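MYB21 (Trichomonas vaginalis, PDB 3OSG) binds promoter DNA through its two-repeat (R2R3) Myb domain and probably acts in the nucleus as a sequence-specific transcription factor for RNA polymerase II. Local coordinates at residues E20-A25 with A38-R43; A67-L72 with P92-I97; R82-I87 with N101-I106. One frame throughout, in Å; residues are numbered along the deposited sequence.

Interaction 1 (E20-A25 with A38-R43)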
loop_
_atom_site.group_PDB
_atom_site.type_symbol
_atom_site.label_atom_id
_atom_site.label_comp_id
_atom_site.label_asym_id
_atom_site.label_seq_id
_atom_site.Cartn_x
_atom_site.Cartn_y
_atom_site.Cartn_z
ATOM N N GLU A 20 9.253 -7.439 -9.378
ATOM C CA GLU A 20 9.073 -8.443 -10.423
ATOM C C GLU A 20 9.137 -9.851 -9.835
ATOM O O GLU A 20 8.224 -10.653 -10.024
ATOM C CB GLU A 20 10.115 -8.274 -11.527
ATOM C CG GLU A 20 9.705 -7.262 -12.585
ATOM C CD GLU A 20 8.286 -7.488 -13.098
ATOM O OE1 GLU A 20 7.981 -8.609 -13.575
ATOM O OE2 GLU A 20 7.472 -6.538 -13.025
ATOM N N MET A 21 10.227 -10.128 -9.127
ATOM C CA MET A 21 10.365 -11.320 -8.310
ATOM C C MET A 21 9.090 -11.645 -7.517
ATOM O O MET A 21 8.558 -12.754 -7.611
ATOM C CB MET A 21 11.550 -11.131 -7.365
ATOM C CG MET A 21 12.025 -12.389 -6.691
ATOM S SD MET A 21 13.756 -12.269 -6.191
ATOM C CE MET A 21 13.816 -13.604 -5.000
ATOM N N LEU A 22 8.585 -10.672 -6.757
ATOM C CA LEU A 22 7.430 -10.916 -5.889
ATOM C C LEU A 22 6.206 -11.318 -6.695
ATOM O O LEU A 22 5.478 -12.242 -6.321
ATOM C CB LEU A 22 7.111 -9.675 -5.046
ATOM C CG LEU A 22 6.525 -9.875 -3.637
ATOM C CD1 LEU A 22 6.040 -8.563 -3.031
ATOM C CD2 LEU A 22 5.414 -10.881 -3.611
ATOM N N LYS A 23 5.966 -10.607 -7.791
ATOM C CA LYS A 23 4.835 -10.913 -8.666
ATOM C C LYS A 23 4.904 -12.364 -9.167
ATOM O O LYS A 23 3.884 -13.036 -9.276
ATOM C CB LYS A 23 4.802 -9.966 -9.863
ATOM C CG LYS A 23 4.626 -8.497 -9.531
ATOM C CD LYS A 23 4.795 -7.659 -10.798
ATOM C CE LYS A 23 4.922 -6.170 -10.478
ATOM N NZ LYS A 23 5.440 -5.365 -11.631
ATOM N N ARG A 24 6.113 -12.825 -9.476
ATOM C CA ARG A 24 6.331 -14.199 -9.925
ATOM C C ARG A 24 6.034 -15.187 -8.810
ATOM O O ARG A 24 5.328 -16.179 -9.010
ATOM C CB ARG A 24 7.777 -14.392 -10.386
ATOM C CG ARG A 24 8.114 -13.730 -11.701
ATOM C CD ARG A 24 9.562 -13.991 -12.097
ATOM N NE ARG A 24 10.080 -12.919 -12.948
ATOM C CZ ARG A 24 10.946 -11.988 -12.551
ATOM N NH1 ARG A 24 11.419 -11.991 -11.307
ATOM N NH2 ARG A 24 11.349 -11.056 -13.407
ATOM N N ALA A 25 6.582 -14.900 -7.636
ATOM C CA ALA A 25 6.398 -15.746 -6.468
ATOM C C ALA A 25 4.927 -15.912 -6.120
ATOM O O ALA A 25 4.496 -16.984 -5.700
ATOM C CB ALA A 25 7.172 -15.191 -5.291
ATOM N N ALA A 38 10.759 -16.834 1.842
ATOM C CA ALA A 38 11.953 -17.669 1.898
ATOM C C ALA A 38 12.847 -17.444 0.680
ATOM O O ALA A 38 14.057 -17.622 0.748
ATOM C CB ALA A 38 11.577 -19.154 2.029
ATOM N N THR A 39 12.258 -17.038 -0.435
ATOM C CA THR A 39 13.022 -16.864 -1.661
ATOM C C THR A 39 13.660 -15.480 -1.749
ATOM O O THR A 39 14.403 -15.200 -2.684
ATOM C CB THR A 39 12.144 -17.138 -2.890
ATOM O OG1 THR A 39 11.396 -15.972 -3.215
ATOM C CG2 THR A 39 11.158 -18.274 -2.588
ATOM N N PHE A 40 13.381 -14.632 -0.756
ATOM C CA PHE A 40 13.945 -13.283 -0.658
ATOM C C PHE A 40 14.896 -13.209 0.525
ATOM O O PHE A 40 14.457 -13.203 1.664
ATOM C CB PHE A 40 12.842 -12.248 -0.416
ATOM C CG PHE A 40 11.981 -11.973 -1.607
ATOM C CD1 PHE A 40 12.151 -10.819 -2.343
ATOM C CD2 PHE A 40 10.991 -12.857 -1.980
ATOM C CE1 PHE A 40 11.355 -10.559 -3.432
ATOM C CE2 PHE A 40 10.191 -12.607 -3.067
ATOM C CZ PHE A 40 10.370 -11.455 -3.793
ATOM N N PRO A 41 16.204 -13.130 0.271
ATOM C CA PRO A 41 17.171 -13.197 1.377
ATOM C C PRO A 41 17.005 -12.071 2.416
ATOM O O PRO A 41 17.283 -12.272 3.607
ATOM C CB PRO A 41 18.526 -13.091 0.666
ATOM C CG PRO A 41 18.216 -12.447 -0.650
ATOM C CD PRO A 41 16.857 -12.938 -1.035
ATOM N N ASN A 42 16.541 -10.909 1.976
ATOM C CA ASN A 42 16.407 -9.777 2.887
ATOM C C ASN A 42 14.963 -9.382 3.219
ATOM O O ASN A 42 14.728 -8.278 3.698
ATOM C CB ASN A 42 17.139 -8.558 2.313
ATOM C CG ASN A 42 18.608 -8.837 2.024
ATOM O OD1 ASN A 42 19.363 -9.244 2.915
ATOM N ND2 ASN A 42 19.026 -8.600 0.775
ATOM N N ARG A 43 14.002 -10.267 2.965
ATOM C CA ARG A 43 12.598 -9.927 3.186
ATOM C C ARG A 43 11.880 -10.976 4.034
ATOM O O ARG A 43 12.116 -12.175 3.889
ATOM C CB ARG A 43 11.864 -9.795 1.848
ATOM C CG ARG A 43 12.436 -8.724 0.912
ATOM C CD ARG A 43 12.241 -7.319 1.462
ATOM N NE ARG A 43 12.803 -6.313 0.566
ATOM C CZ ARG A 43 12.735 -5.013 0.793
ATOM N NH1 ARG A 43 12.113 -4.585 1.885
ATOM N NH2 ARG A 43 13.280 -4.152 -0.065
#

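Interaction 2 (A67-L72 with P92-I97)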
loop_
_atom_site.group_PDB
_atom_site.type_symbol
_atom_site.label_atom_id
_atom_site.label_comp_id
_atom_site.label_asym_id
_atom_site.label_seq_id
_atom_site.Cartn_x
_atom_site.Cartn_y
_atom_site.Cartn_z
ATOM N N ALA A 67 -9.820 14.866 -7.800
ATOM C CA ALA A 67 -10.496 15.774 -6.883
ATOM C C ALA A 67 -11.819 15.184 -6.375
ATOM O O ALA A 67 -12.267 15.488 -5.265
ATOM C CB ALA A 67 -10.698 17.161 -7.539
ATOM N N GLU A 68 -12.431 14.322 -7.181
ATOM C CA GLU A 68 -13.650 13.639 -6.772
ATOM C C GLU A 68 -13.347 12.669 -5.635
ATOM O O GLU A 68 -14.094 12.589 -4.656
ATOM C CB GLU A 68 -14.296 12.901 -7.955
ATOM C CG GLU A 68 -14.570 13.788 -9.182
ATOM C CD GLU A 68 -13.304 14.157 -9.968
ATOM O OE1 GLU A 68 -12.364 13.335 -10.016
ATOM O OE2 GLU A 68 -13.248 15.265 -10.549
ATOM N N GLU A 69 -12.238 11.941 -5.758
ATOM C CA GLU A 69 -11.805 11.037 -4.701
ATOM C C GLU A 69 -11.509 11.788 -3.414
ATOM O O GLU A 69 -11.891 11.354 -2.335
ATOM C CB GLU A 69 -10.568 10.253 -5.123
ATOM C CG GLU A 69 -10.852 9.044 -5.993
ATOM C CD GLU A 69 -9.575 8.304 -6.360
ATOM O OE1 GLU A 69 -8.692 8.937 -6.968
ATOM O OE2 GLU A 69 -9.452 7.097 -6.045
ATOM N N ASP A 70 -10.816 12.915 -3.520
ATOM C CA ASP A 70 -10.520 13.705 -2.331
ATOM C C ASP A 70 -11.796 14.094 -1.614
ATOM O O ASP A 70 -11.903 13.965 -0.384
ATOM C CB ASP A 70 -9.746 14.968 -2.700
ATOM C CG ASP A 70 -8.267 14.718 -2.812
ATOM O OD1 ASP A 70 -7.536 15.624 -3.286
ATOM O OD2 ASP A 70 -7.845 13.600 -2.423
ATOM N N ALA A 71 -12.757 14.575 -2.400
ATOM C CA ALA A 71 -14.025 15.065 -1.868
ATOM C C ALA A 71 -14.747 13.924 -1.171
ATOM O O ALA A 71 -15.256 14.078 -0.061
ATOM C CB ALA A 71 -14.882 15.649 -2.989
ATOM N N LEU A 72 -14.769 12.763 -1.809
ATOM C CA LEU A 72 -15.316 11.580 -1.153
ATOM C C LEU A 72 -14.628 11.317 0.199
ATOM O O LEU A 72 -15.293 11.038 1.199
ATOM C CB LEU A 72 -15.211 10.364 -2.072
ATOM C CG LEU A 72 -15.843 9.074 -1.543
ATOM C CD1 LEU A 72 -17.347 9.249 -1.229
ATOM C CD2 LEU A 72 -15.627 7.949 -2.539
ATOM N N PRO A 92 -12.354 1.988 -4.911
ATOM C CA PRO A 92 -11.814 0.908 -5.734
ATOM C C PRO A 92 -10.378 1.192 -6.154
ATOM O O PRO A 92 -10.111 2.198 -6.808
ATOM C CB PRO A 92 -12.735 0.909 -6.962
ATOM C CG PRO A 92 -13.473 2.200 -6.907
ATOM C CD PRO A 92 -13.599 2.533 -5.465
ATOM N N GLY A 93 -9.461 0.308 -5.781
ATOM C CA GLY A 93 -8.088 0.446 -6.209
ATOM C C GLY A 93 -7.202 1.108 -5.170
ATOM O O GLY A 93 -6.009 1.274 -5.404
ATOM N N ARG A 94 -7.785 1.479 -4.031
ATOM C CA ARG A 94 -7.037 2.098 -2.939
ATOM C C ARG A 94 -7.241 1.274 -1.686
ATOM O O ARG A 94 -8.316 0.727 -1.480
ATOM C CB ARG A 94 -7.547 3.517 -2.670
ATOM C CG ARG A 94 -8.254 4.156 -3.852
ATOM C CD ARG A 94 -7.563 5.420 -4.328
ATOM N NE ARG A 94 -6.278 5.158 -4.969
ATOM C CZ ARG A 94 -5.765 5.888 -5.960
ATOM N NH1 ARG A 94 -6.421 6.934 -6.450
ATOM N NH2 ARG A 94 -4.584 5.575 -6.464
ATOM N N THR A 95 -6.230 1.204 -0.828
ATOM C CA THR A 95 -6.355 0.439 0.412
ATOM C C THR A 95 -6.272 1.393 1.575
ATOM O O THR A 95 -6.020 2.573 1.384
ATOM C CB THR A 95 -5.215 -0.574 0.559
ATOM O OG1 THR A 95 -3.999 0.123 0.862
ATOM C CG2 THR A 95 -5.037 -1.350 -0.733
ATOM N N ASP A 96 -6.456 0.881 2.781
ATOM C CA ASP A 96 -6.399 1.715 3.965
ATOM C C ASP A 96 -5.069 2.463 4.086
ATOM O O ASP A 96 -5.031 3.564 4.609
ATOM C CB ASP A 96 -6.677 0.893 5.225
ATOM C CG ASP A 96 -5.662 -0.214 5.438
ATOM O OD1 ASP A 96 -5.406 -0.577 6.602
ATOM O OD2 ASP A 96 -5.121 -0.729 4.442
ATOM N N ILE A 97 -3.990 1.857 3.602
ATOM C CA ILE A 97 -2.675 2.491 3.628
ATOM C C ILE A 97 -2.743 3.788 2.827
ATOM O O ILE A 97 -2.332 4.840 3.307
ATOM C CB ILE A 97 -1.586 1.593 2.981
ATOM C CG1 ILE A 97 -1.219 0.418 3.895
ATOM C CG2 ILE A 97 -0.367 2.425 2.574
ATOM C CD1 ILE A 97 -0.896 0.793 5.314
HETATM O O HOH W 1 -11.340 5.098 -5.963
#

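Interaction 3 (R82-I87 with N101-I106). With nucleotides of chain C; nucleotides of chain B.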
loop_
_atom_site.group_PDB
_atom_site.type_symbol
_atom_site.label_atom_id
_atom_site.label_comp_id
_atom_site.label_asym_id
_atom_site.label_seq_id
_atom_site.Cartn_x
_atom_site.Cartn_y
_atom_site.Cartn_z
ATOM N N ARG A 82 -11.755 7.913 11.843
ATOM C CA ARG A 82 -10.482 7.353 11.386
ATOM C C ARG A 82 -10.489 5.843 11.168
ATOM O O ARG A 82 -9.534 5.166 11.544
ATOM C CB ARG A 82 -9.373 7.723 12.366
ATOM C CG ARG A 82 -9.220 9.227 12.562
ATOM C CD ARG A 82 -8.254 9.530 13.682
ATOM N NE ARG A 82 -6.888 9.134 13.340
ATOM C CZ ARG A 82 -6.016 9.920 12.714
ATOM N NH1 ARG A 82 -6.367 11.148 12.352
ATOM N NH2 ARG A 82 -4.790 9.482 12.445
ATOM N N GLN A 83 -11.554 5.323 10.565
ATOM C CA GLN A 83 -11.662 3.886 10.304
ATOM C C GLN A 83 -11.271 3.626 8.867
ATOM O O GLN A 83 -12.116 3.476 7.987
ATOM C CB GLN A 83 -13.083 3.397 10.565
ATOM C CG GLN A 83 -13.547 3.615 11.986
ATOM C CD GLN A 83 -14.943 3.071 12.203
ATOM O OE1 GLN A 83 -15.115 1.982 12.746
ATOM N NE2 GLN A 83 -15.952 3.823 11.762
ATOM N N TRP A 84 -9.966 3.585 8.631
ATOM C CA TRP A 84 -9.456 3.681 7.280
ATOM C C TRP A 84 -9.839 2.505 6.417
ATOM O O TRP A 84 -10.119 2.681 5.235
ATOM C CB TRP A 84 -7.943 3.879 7.291
ATOM C CG TRP A 84 -7.472 4.992 8.194
ATOM C CD1 TRP A 84 -6.626 4.881 9.263
ATOM C CD2 TRP A 84 -7.827 6.375 8.107
ATOM N NE1 TRP A 84 -6.419 6.113 9.832
ATOM C CE2 TRP A 84 -7.150 7.046 9.146
ATOM C CE3 TRP A 84 -8.647 7.116 7.243
ATOM C CZ2 TRP A 84 -7.270 8.417 9.347
ATOM C CZ3 TRP A 84 -8.769 8.479 7.448
ATOM C CH2 TRP A 84 -8.083 9.114 8.493
ATOM N N ALA A 85 -9.835 1.304 7.001
ATOM C CA ALA A 85 -10.172 0.075 6.284
ATOM C C ALA A 85 -11.631 0.067 5.811
ATOM O O ALA A 85 -11.936 -0.379 4.708
ATOM C CB ALA A 85 -9.903 -1.143 7.168
ATOM N N ILE A 86 -12.529 0.565 6.651
ATOM C CA ILE A 86 -13.917 0.743 6.242
ATOM C C ILE A 86 -14.005 1.737 5.102
ATOM O O ILE A 86 -14.609 1.458 4.070
ATOM C CB ILE A 86 -14.769 1.249 7.405
ATOM C CG1 ILE A 86 -15.023 0.099 8.387
ATOM C CG2 ILE A 86 -16.082 1.823 6.897
ATOM C CD1 ILE A 86 -16.021 0.426 9.493
ATOM N N ILE A 87 -13.380 2.893 5.291
ATOM C CA ILE A 87 -13.437 3.953 4.308
ATOM C C ILE A 87 -12.891 3.510 2.963
ATOM O O ILE A 87 -13.417 3.906 1.923
ATOM C CB ILE A 87 -12.687 5.200 4.799
ATOM C CG1 ILE A 87 -13.442 5.815 5.972
ATOM C CG2 ILE A 87 -12.570 6.212 3.692
ATOM C CD1 ILE A 87 -12.709 6.911 6.654
ATOM N N ASN A 101 -2.605 7.807 4.293
ATOM C CA ASN A 101 -1.605 8.745 3.765
ATOM C C ASN A 101 -2.265 9.987 3.145
ATOM O O ASN A 101 -1.808 11.121 3.333
ATOM C CB ASN A 101 -0.696 8.071 2.718
ATOM C CG ASN A 101 0.398 7.212 3.354
ATOM O OD1 ASN A 101 0.836 7.460 4.480
ATOM N ND2 ASN A 101 0.847 6.211 2.623
ATOM N N ARG A 102 -3.335 9.762 2.396
ATOM C CA ARG A 102 -4.007 10.845 1.694
ATOM C C ARG A 102 -4.689 11.809 2.647
ATOM O O ARG A 102 -4.829 12.989 2.326
ATOM C CB ARG A 102 -5.022 10.303 0.698
ATOM C CG ARG A 102 -5.550 11.352 -0.240
ATOM C CD ARG A 102 -4.463 11.878 -1.147
ATOM N NE ARG A 102 -4.992 12.945 -1.986
ATOM C CZ ARG A 102 -4.264 13.699 -2.802
ATOM N NH1 ARG A 102 -2.956 13.521 -2.896
ATOM N NH2 ARG A 102 -4.852 14.644 -3.518
ATOM N N TRP A 103 -5.110 11.322 3.812
ATOM C CA TRP A 103 -5.734 12.205 4.783
ATOM C C TRP A 103 -4.742 13.247 5.292
ATOM O O TRP A 103 -5.103 14.392 5.531
ATOM C CB TRP A 103 -6.336 11.446 5.960
ATOM C CG TRP A 103 -6.791 12.395 7.029
ATOM C CD1 TRP A 103 -6.326 12.477 8.314
ATOM C CD2 TRP A 103 -7.789 13.419 6.892
ATOM N NE1 TRP A 103 -6.979 13.490 8.983
ATOM C CE2 TRP A 103 -7.880 14.082 8.133
ATOM C CE3 TRP A 103 -8.599 13.850 5.836
ATOM C CZ2 TRP A 103 -8.763 15.148 8.349
ATOM C CZ3 TRP A 103 -9.485 14.908 6.057
ATOM C CH2 TRP A 103 -9.554 15.538 7.302
ATOM N N VAL A 104 -3.491 12.841 5.455
ATOM C CA VAL A 104 -2.432 13.768 5.862
ATOM C C VAL A 104 -2.336 14.893 4.848
ATOM O O VAL A 104 -2.300 16.072 5.199
ATOM C CB VAL A 104 -1.069 13.040 6.009
ATOM C CG1 VAL A 104 0.025 13.995 6.374
ATOM C CG2 VAL A 104 -1.166 11.906 7.064
ATOM N N THR A 105 -2.316 14.522 3.577
ATOM C CA THR A 105 -2.126 15.486 2.513
ATOM C C THR A 105 -3.360 16.387 2.386
ATOM O O THR A 105 -3.247 17.611 2.251
ATOM C CB THR A 105 -1.839 14.769 1.197
ATOM O OG1 THR A 105 -0.801 13.792 1.399
ATOM C CG2 THR A 105 -1.430 15.756 0.131
ATOM N N ILE A 106 -4.541 15.781 2.453
ATOM C CA ILE A 106 -5.776 16.550 2.414
ATOM C C ILE A 106 -5.904 17.486 3.605
ATOM O O ILE A 106 -6.269 18.642 3.443
ATOM C CB ILE A 106 -7.018 15.652 2.363
ATOM C CG1 ILE A 106 -7.142 15.033 0.974
ATOM C CG2 ILE A 106 -8.278 16.467 2.710
ATOM C CD1 ILE A 106 -8.557 14.744 0.569
ATOM P P DC C 5 -8.287 0.762 10.745
ATOM O OP1 DC C 5 -9.564 1.221 11.330
ATOM O OP2 DC C 5 -8.076 0.809 9.289
ATOM O "O5'" DC C 5 -7.047 1.467 11.453
ATOM C "C5'" DC C 5 -6.982 1.475 12.852
ATOM C "C4'" DC C 5 -5.673 2.095 13.246
ATOM O "O4'" DC C 5 -4.607 1.184 12.881
ATOM C "C3'" DC C 5 -5.358 3.434 12.565
ATOM O "O3'" DC C 5 -5.032 4.357 13.597
ATOM C "C2'" DC C 5 -4.152 3.115 11.684
ATOM C "C1'" DC C 5 -3.510 1.978 12.480
ATOM N N1 DC C 5 -2.589 1.133 11.680
ATOM C C2 DC C 5 -1.375 0.740 12.223
ATOM O O2 DC C 5 -1.112 1.126 13.358
ATOM N N3 DC C 5 -0.541 -0.043 11.483
ATOM C C4 DC C 5 -0.896 -0.409 10.250
ATOM N N4 DC C 5 -0.067 -1.170 9.538
ATOM C C5 DC C 5 -2.142 -0.026 9.682
ATOM C C6 DC C 5 -2.944 0.743 10.422
ATOM P P DG C 6 -4.732 5.930 13.417
ATOM O OP1 DG C 6 -5.687 6.660 14.274
ATOM O OP2 DG C 6 -4.616 6.299 12.002
ATOM O "O5'" DG C 6 -3.333 5.986 14.133
ATOM C "C5'" DG C 6 -3.253 5.578 15.491
ATOM C "C4'" DG C 6 -1.814 5.442 15.955
ATOM O "O4'" DG C 6 -1.059 4.486 15.155
ATOM C "C3'" DG C 6 -1.029 6.743 15.921
ATOM O "O3'" DG C 6 -0.248 6.735 17.126
ATOM C "C2'" DG C 6 -0.210 6.610 14.634
ATOM C "C1'" DG C 6 0.068 5.106 14.557
ATOM N N9 DG C 6 0.116 4.545 13.206
ATOM C C8 DG C 6 -0.856 4.683 12.262
ATOM N N7 DG C 6 -0.600 4.059 11.148
ATOM C C5 DG C 6 0.628 3.456 11.363
ATOM C C6 DG C 6 1.404 2.648 10.482
ATOM O O6 DG C 6 1.101 2.300 9.322
ATOM N N1 DG C 6 2.596 2.234 11.086
ATOM C C2 DG C 6 2.951 2.580 12.382
ATOM N N2 DG C 6 4.113 2.115 12.852
ATOM N N3 DG C 6 2.226 3.335 13.199
ATOM C C4 DG C 6 1.076 3.738 12.634
ATOM P P DA B 5 3.390 5.515 -1.677
ATOM O OP1 DA B 5 3.433 5.766 -3.119
ATOM O OP2 DA B 5 2.125 5.135 -1.010
ATOM O "O5'" DA B 5 4.482 4.391 -1.357
ATOM C "C5'" DA B 5 5.806 4.613 -1.799
ATOM C "C4'" DA B 5 6.773 3.846 -0.931
ATOM O "O4'" DA B 5 6.815 4.462 0.383
ATOM C "C3'" DA B 5 6.396 2.385 -0.679
ATOM O "O3'" DA B 5 7.597 1.643 -0.540
ATOM C "C2'" DA B 5 5.643 2.437 0.644
ATOM C "C1'" DA B 5 6.364 3.562 1.373
ATOM N N9 DA B 5 5.492 4.343 2.250
ATOM C C8 DA B 5 4.203 4.716 1.996
ATOM N N7 DA B 5 3.647 5.421 2.957
ATOM C C5 DA B 5 4.646 5.545 3.894
ATOM C C6 DA B 5 4.691 6.203 5.137
ATOM N N6 DA B 5 3.647 6.875 5.636
ATOM N N1 DA B 5 5.836 6.152 5.836
ATOM C C2 DA B 5 6.878 5.491 5.314
ATOM N N3 DA B 5 6.947 4.828 4.149
ATOM C C4 DA B 5 5.794 4.889 3.477
#

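Interaction 1 (E20-A25 with A38-R43)
A Met-aromatic contact between Met-21 and Phe-40 joins helix 16-29 to the loop that follows helix 33-38, inside the first of the two Myb-like domains. Met-21 leans over one face of the phenyl ring. Its SD lies 4.4 Å from the Phe-40 ring centroid and 24° off the ring normal. The methyl CE is modelled almost straight above the ring centre, as a CH-pi contact, but it also sits implausibly near a backbone carbonyl of the loop, so its exact place is doubtful. The part nearer the helix is clearer: Met-21 CG touches Phe-40 CZ at 3.5 Å, and CB packs on the same corner. With CG anti to the backbone N (chi1 -166°) and the chain extended beyond it, Met-21 reaches out from the helix to lie along the ring, which points back from the opposite direction.

The leading edge of the phenyl ring then meets the next residue of the helix. Leu-22 N lies in the ring plane, 3.5 Å from Phe-40 CZ, and Leu-22 CB is 3.9 Å from that same carbon. Methionine thus covers one face, and the helix backbone meets one edge. Just ahead of the phenylalanine, Thr-39 OG1 is hydrogen-bonded to Ile-36 O in the preceding helix. Beyond the ring the chain folds into a type I turn, closed by Arg-43 N to Phe-40 O at 3.2 Å.

Around this contact, Leu-22 carries the packing onward to Arg-51 and Leu-56 of helix 45-56. Arg-43 touches Cys-48 of that helix and also salt-bridges Glu-18 of helix 16-29. The loop lies against helix 16-29 just before the chain enters helix 45-56.

Interaction 2 (A67-L72 with P92-I97)
Glu-69 and Arg-94 form a salt bridge between the start of helix 67-80 and the loop leading into helix 96-109, in the second Myb-like domain. A single guanidinium nitrogen does the work. Arg-94 NH1 donates to Glu-69 OE2 at 3.1 Å, with an N-H...O angle of 152°, on the syn side of the carboxylate. The same nitrogen lies 3.1 Å from Glu-69 OE1, but that second bond is bent and weak. The two flat groups are 22° from coplanar, and the carboxylate comes up at the edge of the guanidinium. Glu-69 gets there as an extended chain, CD anti to CA (chi2 -179°), so the carboxylate is carried straight out from the helix. Arg-94 instead curls at chi2 and chi3, which folds its CD against Glu-69 OE2 as well.

OE2 has another donor in a water molecule. The water gives one hydrogen to Glu-69 OE2 at 2.8 Å and the other to Pro-92 O at 3.3 Å, so the carboxylate is tied to the loop backbone two residues ahead of the arginine. At the helix start, Thr-66 OG1 is hydrogen-bonded to Glu-69 N. Arg-94 is buried; its NH2 bonds the carbonyl of Thr-63, and Trp-65 makes a cation-pi contact with the Arg-94 guanidinium. Farther along, Thr-95 occupies the N-cap of helix 96-109, where Thr-95 OG1 accepts a weak bond from Ile-97 N at 3.2 Å. That hydroxyl is also bonded to Asn-54 OD1 in the preceding domain.

A buried guanidinium is thus paid for on several fronts: carboxylate, backbone carbonyl and indole. The positive guanidinium beside it and the water donating to OE2 would probably keep Glu-69 ionised. Between these two segments the link is polar: a salt bridge and a water bridge.

Interaction 3 (R82-I87 with N101-I106)
Trp-84 and Trp-103 meet at a tilt that is neither a stack nor an edge-to-face pair: the six-membered ring of Trp-84 and the five-membered ring of Trp-103 have planes at 34°. The touching atom is Trp-84 CH2, 3.8 Å from Trp-103 CD1, with Trp-103 CB close by. Trp-103 sends CG anti to its own backbone N (chi1 172°), and this carries the indole off helix 96-109 to that corner.

The NE1 edge of Trp-84 is turned to the DNA. Trp-84 NE1 donates a nearly straight 2.8 Å bond to OP2 of DG6 of chain C. Arg-82 grips the same phosphate with two nitrogens: NE to OP1 of DG6 at 2.9 Å, and NH2 to its OP2 at 3.2 Å. OP2 therefore accepts from both side chains, while Trp-84 CZ2 lies over the guanidinium face and with the two phosphate bonds probably limits its rotation. One phosphate upstream, Ala-85 N at the helix start donates to OP2 of DC5 of chain C at 2.9 Å.

On helix 96-109, Asn-101 reads a base on the other strand: ND2 donates to N7 of DA5 of chain B at 2.9 Å, and OD1 accepts from its N6 at 3.1 Å. Regularly spaced tryptophans, here Trp-84 and Trp-103, and a recognition helix that reads the major-groove edge of a base are characteristic of the Myb repeat, a helix-turn-helix variant.

How the interactions relate
Interaction 1 comes first along the chain, in the first Myb-like domain, and closes before the other two begin. Its centre is about 29 Å from the centre of each, and it touches neither. Interactions 2 and 3 share the second domain, with centres about 8 Å apart and segments alternating along the sequence. Both use helix 96-109, one at its approach and the other along its body. Asp-70 OD1 salt-bridges Arg-102 NH2 at 2.9 Å and thus ties helix 67-80 to helix 96-109, which carries the base-reading Asn-101; Asp-96 packs on the start of helix 84-88. Through Thr-95 and Ile-97 the start of helix 96-109 also meets helix 45-56, so the two domains are in contact.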